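Ancylostoma secreted protein 1 (Necator americanus, PDB 3NT8) is a secreted two-CAP-domain hookworm protein, probably associated with the transition of infective larvae to parasitism. Local coordinates at residues 67-72 and 211-216. Residues are numbered along the deposited sequence; the frame is centred on the assembly and turned at random.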
ATOM      1  N   LYS A  67      -5.977  -6.952 -13.108  1.00 19.00           N
ATOM      2  CA  LYS A  67      -7.204  -7.085 -12.357  1.00 17.42           C
ATOM      3  C   LYS A  67      -7.235  -5.958 -11.337  1.00 16.84           C
ATOM      4  O   LYS A  67      -6.175  -5.357 -11.020  1.00 16.02           O
ATOM      5  CB  LYS A  67      -7.280  -8.453 -11.688  1.00 16.64           C
ATOM      6  CG  LYS A  67      -6.121  -8.815 -10.761  1.00 20.27           C
ATOM      7  CD  LYS A  67      -6.399 -10.191 -10.092  1.00 21.85           C
ATOM      8  CE  LYS A  67      -5.310 -10.579  -9.090  1.00 26.20           C
ATOM      9  NZ  LYS A  67      -5.304 -12.071  -8.725  1.00 28.35           N
ATOM     10  N   ASN A  68      -8.427  -5.663 -10.811  1.00 15.63           N
ATOM     11  CA  ASN A  68      -8.574  -4.566  -9.812  1.00 15.09           C
ATOM     12  C   ASN A  68      -7.970  -3.208 -10.278  1.00 15.79           C
ATOM     13  O   ASN A  68      -7.429  -2.451  -9.498  1.00 15.84           O
ATOM     14  CB  ASN A  68      -7.937  -4.993  -8.463  1.00 15.02           C
ATOM     15  CG  ASN A  68      -8.544  -6.265  -7.889  1.00 12.70           C
ATOM     16  OD1 ASN A  68      -9.721  -6.553  -8.091  1.00 20.73           O
ATOM     17  ND2 ASN A  68      -7.765  -6.991  -7.124  1.00 18.80           N
ATOM     18  N   MET A  69      -8.012  -2.904 -11.571  1.00 17.29           N
ATOM     19  CA  MET A  69      -7.551  -1.590 -12.029  1.00 16.99           C
ATOM     20  C   MET A  69      -8.682  -0.624 -11.918  1.00 17.33           C
ATOM     21  O   MET A  69      -9.676  -0.739 -12.656  1.00 17.61           O
ATOM     22  CB  MET A  69      -7.056  -1.632 -13.464  1.00 17.10           C
ATOM     23  CG  MET A  69      -6.595  -0.281 -14.004  1.00 15.12           C
ATOM     24  SD  MET A  69      -5.097   0.392 -13.245  1.00 17.02           S
ATOM     25  CE  MET A  69      -3.777  -0.700 -13.776  1.00 21.46           C
ATOM     26  N   TYR A  70      -8.570   0.301 -10.966  1.00 17.57           N
ATOM     27  CA  TYR A  70      -9.618   1.320 -10.706  1.00 17.50           C
ATOM     28  C   TYR A  70      -9.601   2.558 -11.635  1.00 18.04           C
ATOM     29  O   TYR A  70      -8.537   3.093 -12.023  1.00 17.04           O
ATOM     30  CB  TYR A  70      -9.678   1.731  -9.212  1.00 17.28           C
ATOM     31  CG  TYR A  70     -10.371   0.704  -8.353  1.00 17.19           C
ATOM     32  CD1 TYR A  70     -11.669   0.940  -7.877  1.00 16.98           C
ATOM     33  CD2 TYR A  70      -9.804  -0.546  -8.133  1.00 15.35           C
ATOM     34  CE1 TYR A  70     -12.349   0.012  -7.173  1.00 15.78           C
ATOM     35  CE2 TYR A  70     -10.475  -1.506  -7.378  1.00 17.32           C
ATOM     36  CZ  TYR A  70     -11.717  -1.229  -6.899  1.00 21.55           C
ATOM     37  OH  TYR A  70     -12.347  -2.222  -6.166  1.00 26.07           O
ATOM     38  N   LYS A  71     -10.800   2.953 -12.015  1.00 18.42           N
ATOM     39  CA  LYS A  71     -11.036   4.171 -12.781  1.00 20.29           C
ATOM     40  C   LYS A  71     -10.868   5.280 -11.777  1.00 19.37           C
ATOM     41  O   LYS A  71     -11.360   5.157 -10.663  1.00 20.69           O
ATOM     42  CB  LYS A  71     -12.456   4.183 -13.297  1.00 20.32           C
ATOM     43  CG  LYS A  71     -12.764   5.317 -14.241  1.00 22.31           C
ATOM     44  CD  LYS A  71     -14.176   5.165 -14.840  1.00 25.42           C
ATOM     45  CE  LYS A  71     -14.412   6.329 -15.905  1.00 30.34           C
ATOM     46  NZ  LYS A  71     -15.828   6.450 -16.358  1.00 32.45           N
ATOM     47  N   LEU A  72     -10.177   6.337 -12.166  1.00 17.99           N
ATOM     48  CA  LEU A  72     -10.068   7.549 -11.349  1.00 17.21           C
ATOM     49  C   LEU A  72     -11.299   8.414 -11.450  1.00 17.57           C
ATOM     50  O   LEU A  72     -11.897   8.531 -12.523  1.00 18.42           O
ATOM     51  CB  LEU A  72      -8.793   8.360 -11.784  1.00 16.71           C
ATOM     52  CG  LEU A  72      -7.453   7.578 -11.760  1.00 13.91           C
ATOM     53  CD1 LEU A  72      -6.161   8.404 -12.112  1.00  7.99           C
ATOM     54  CD2 LEU A  72      -7.276   6.986 -10.373  1.00 14.39           C
ATOM     55  N   ASP A 211     -16.188  -1.614 -18.361  1.00 22.27           N
ATOM     56  CA  ASP A 211     -15.271  -1.998 -19.460  1.00 21.18           C
ATOM     57  C   ASP A 211     -13.823  -2.196 -18.944  1.00 20.57           C
ATOM     58  O   ASP A 211     -12.890  -1.510 -19.369  1.00 19.90           O
ATOM     59  CB  ASP A 211     -15.402  -1.020 -20.676  1.00 20.30           C
ATOM     60  CG  ASP A 211     -14.572  -1.461 -21.888  1.00 22.50           C
ATOM     61  OD1 ASP A 211     -14.408  -2.690 -22.127  1.00 23.90           O
ATOM     62  OD2 ASP A 211     -14.079  -0.578 -22.636  1.00 25.00           O
ATOM     63  N   GLY A 212     -13.650  -3.141 -18.020  1.00 19.81           N
ATOM     64  CA  GLY A 212     -12.310  -3.497 -17.496  1.00 18.91           C
ATOM     65  C   GLY A 212     -11.755  -2.620 -16.368  1.00 18.73           C
ATOM     66  O   GLY A 212     -10.684  -2.904 -15.823  1.00 17.35           O
ATOM     67  N   LEU A 213     -12.471  -1.551 -16.024  1.00 18.49           N
ATOM     68  CA  LEU A 213     -12.028  -0.684 -14.938  1.00 18.84           C
ATOM     69  C   LEU A 213     -12.974  -0.835 -13.784  1.00 19.87           C
ATOM     70  O   LEU A 213     -14.203  -0.730 -13.954  1.00 18.18           O
ATOM     71  CB  LEU A 213     -11.906   0.824 -15.342  1.00 18.47           C
ATOM     72  CG  LEU A 213     -10.787   1.239 -16.332  1.00 17.40           C
ATOM     73  CD1 LEU A 213     -10.859   2.734 -16.712  1.00 14.15           C
ATOM     74  CD2 LEU A 213      -9.422   0.865 -15.791  1.00 15.49           C
ATOM     75  N   CYS A 214     -12.409  -1.117 -12.613  1.00 20.61           N
ATOM     76  CA  CYS A 214     -13.211  -1.139 -11.398  1.00 22.22           C
ATOM     77  C   CYS A 214     -13.639   0.247 -10.989  1.00 22.96           C
ATOM     78  O   CYS A 214     -12.922   1.188 -11.238  1.00 24.33           O
ATOM     79  CB  CYS A 214     -12.449  -1.846 -10.261  1.00 22.56           C
ATOM     80  SG  CYS A 214     -12.202  -3.586 -10.644  1.00 22.47           S
ATOM     81  N   THR A 215     -14.799   0.378 -10.353  1.00 23.17           N
ATOM     82  CA  THR A 215     -15.288   1.677  -9.941  1.00 23.99           C
ATOM     83  C   THR A 215     -15.652   1.673  -8.440  1.00 24.59           C
ATOM     84  O   THR A 215     -16.467   0.907  -8.024  1.00 23.03           O
ATOM     85  CB  THR A 215     -16.503   2.192 -10.780  1.00 24.26           C
ATOM     86  OG1 THR A 215     -17.639   1.353 -10.576  1.00 24.53           O
ATOM     87  CG2 THR A 215     -16.141   2.261 -12.294  1.00 23.24           C
ATOM     88  N   LYS A 216     -15.007   2.537  -7.663  1.00 23.93           N
ATOM     89  CA  LYS A 216     -15.151   2.557  -6.245  1.00 25.28           C
ATOM     90  C   LYS A 216     -16.475   3.221  -5.903  1.00 25.00           C
ATOM     91  O   LYS A 216     -16.812   4.251  -6.450  1.00 23.67           O
ATOM     92  CB  LYS A 216     -13.929   3.286  -5.619  1.00 26.49           C
ATOM     93  CG  LYS A 216     -14.053   3.786  -4.162  1.00 28.26           C
ATOM     94  CD  LYS A 216     -13.804   2.684  -3.178  1.00 33.68           C
ATOM     95  CE  LYS A 216     -14.132   3.102  -1.741  1.00 36.02           C
ATOM     96  NZ  LYS A 216     -13.193   4.188  -1.337  1.00 37.32           N
TER
HETATM   97  O   HOH W   1      -9.301  -4.445 -13.721  1.00 18.08           O
HETATM   98  O   HOH W   2     -13.653   4.620  -9.079  1.00 34.45           O
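Two backbone hydrogen bonds join the CAP-domain loop M69-K71 to C214: C214 N gives to M69 O at 2.8 Å, and K71 N gives to C214 O at 2.9 Å. The second is nearly straight at the hydrogen (174°); in the first, the donor is tilted 32° from the carbonyl plane. Weaker CA-H...O contacts, from L213 to M69 O and from Y70 to C214 O, accompany the two bonds.

Waters also link the two backbones. One accepts from M69 N and donates to G212 O; another donates to K71 O and accepts from K216 N.

Y70 and C214 form a single beta bridge. It couples the first CAP domain, in the loop between strands 66-67 and 73-74, to the small antiparallel hairpin of 208-210 and 213-215. C214, on the second strand, is tied by its disulfide to C201.

The ring contact is a CH-pi contact: C214 CB sits over the centre of the Y70 ring, 3.4 Å from its centroid. SG makes a sulfur-aromatic contact over the same face, 4.6 Å from the centroid, and also meets N68 CA. K216 N comes to the ring edge, in its plane. Chi1 of Y70 (-77°) sets CG beside the backbone N, and the ring's hydroxyl is hydrogen-bonded to S207 and to Y204 N.

Apolar packing centres on L213. Its CD2 touches M69 CG at 3.5 Å, the two side chains lying side by side and pointing the same way, while K71 crosses L213 at about a right angle, CB to CB 4.0 Å. Beyond this crossing the extended K71 chain carries NZ to a salt bridge with E210, and helix 34-52 packs on M69 through R48 and on L213 through R49.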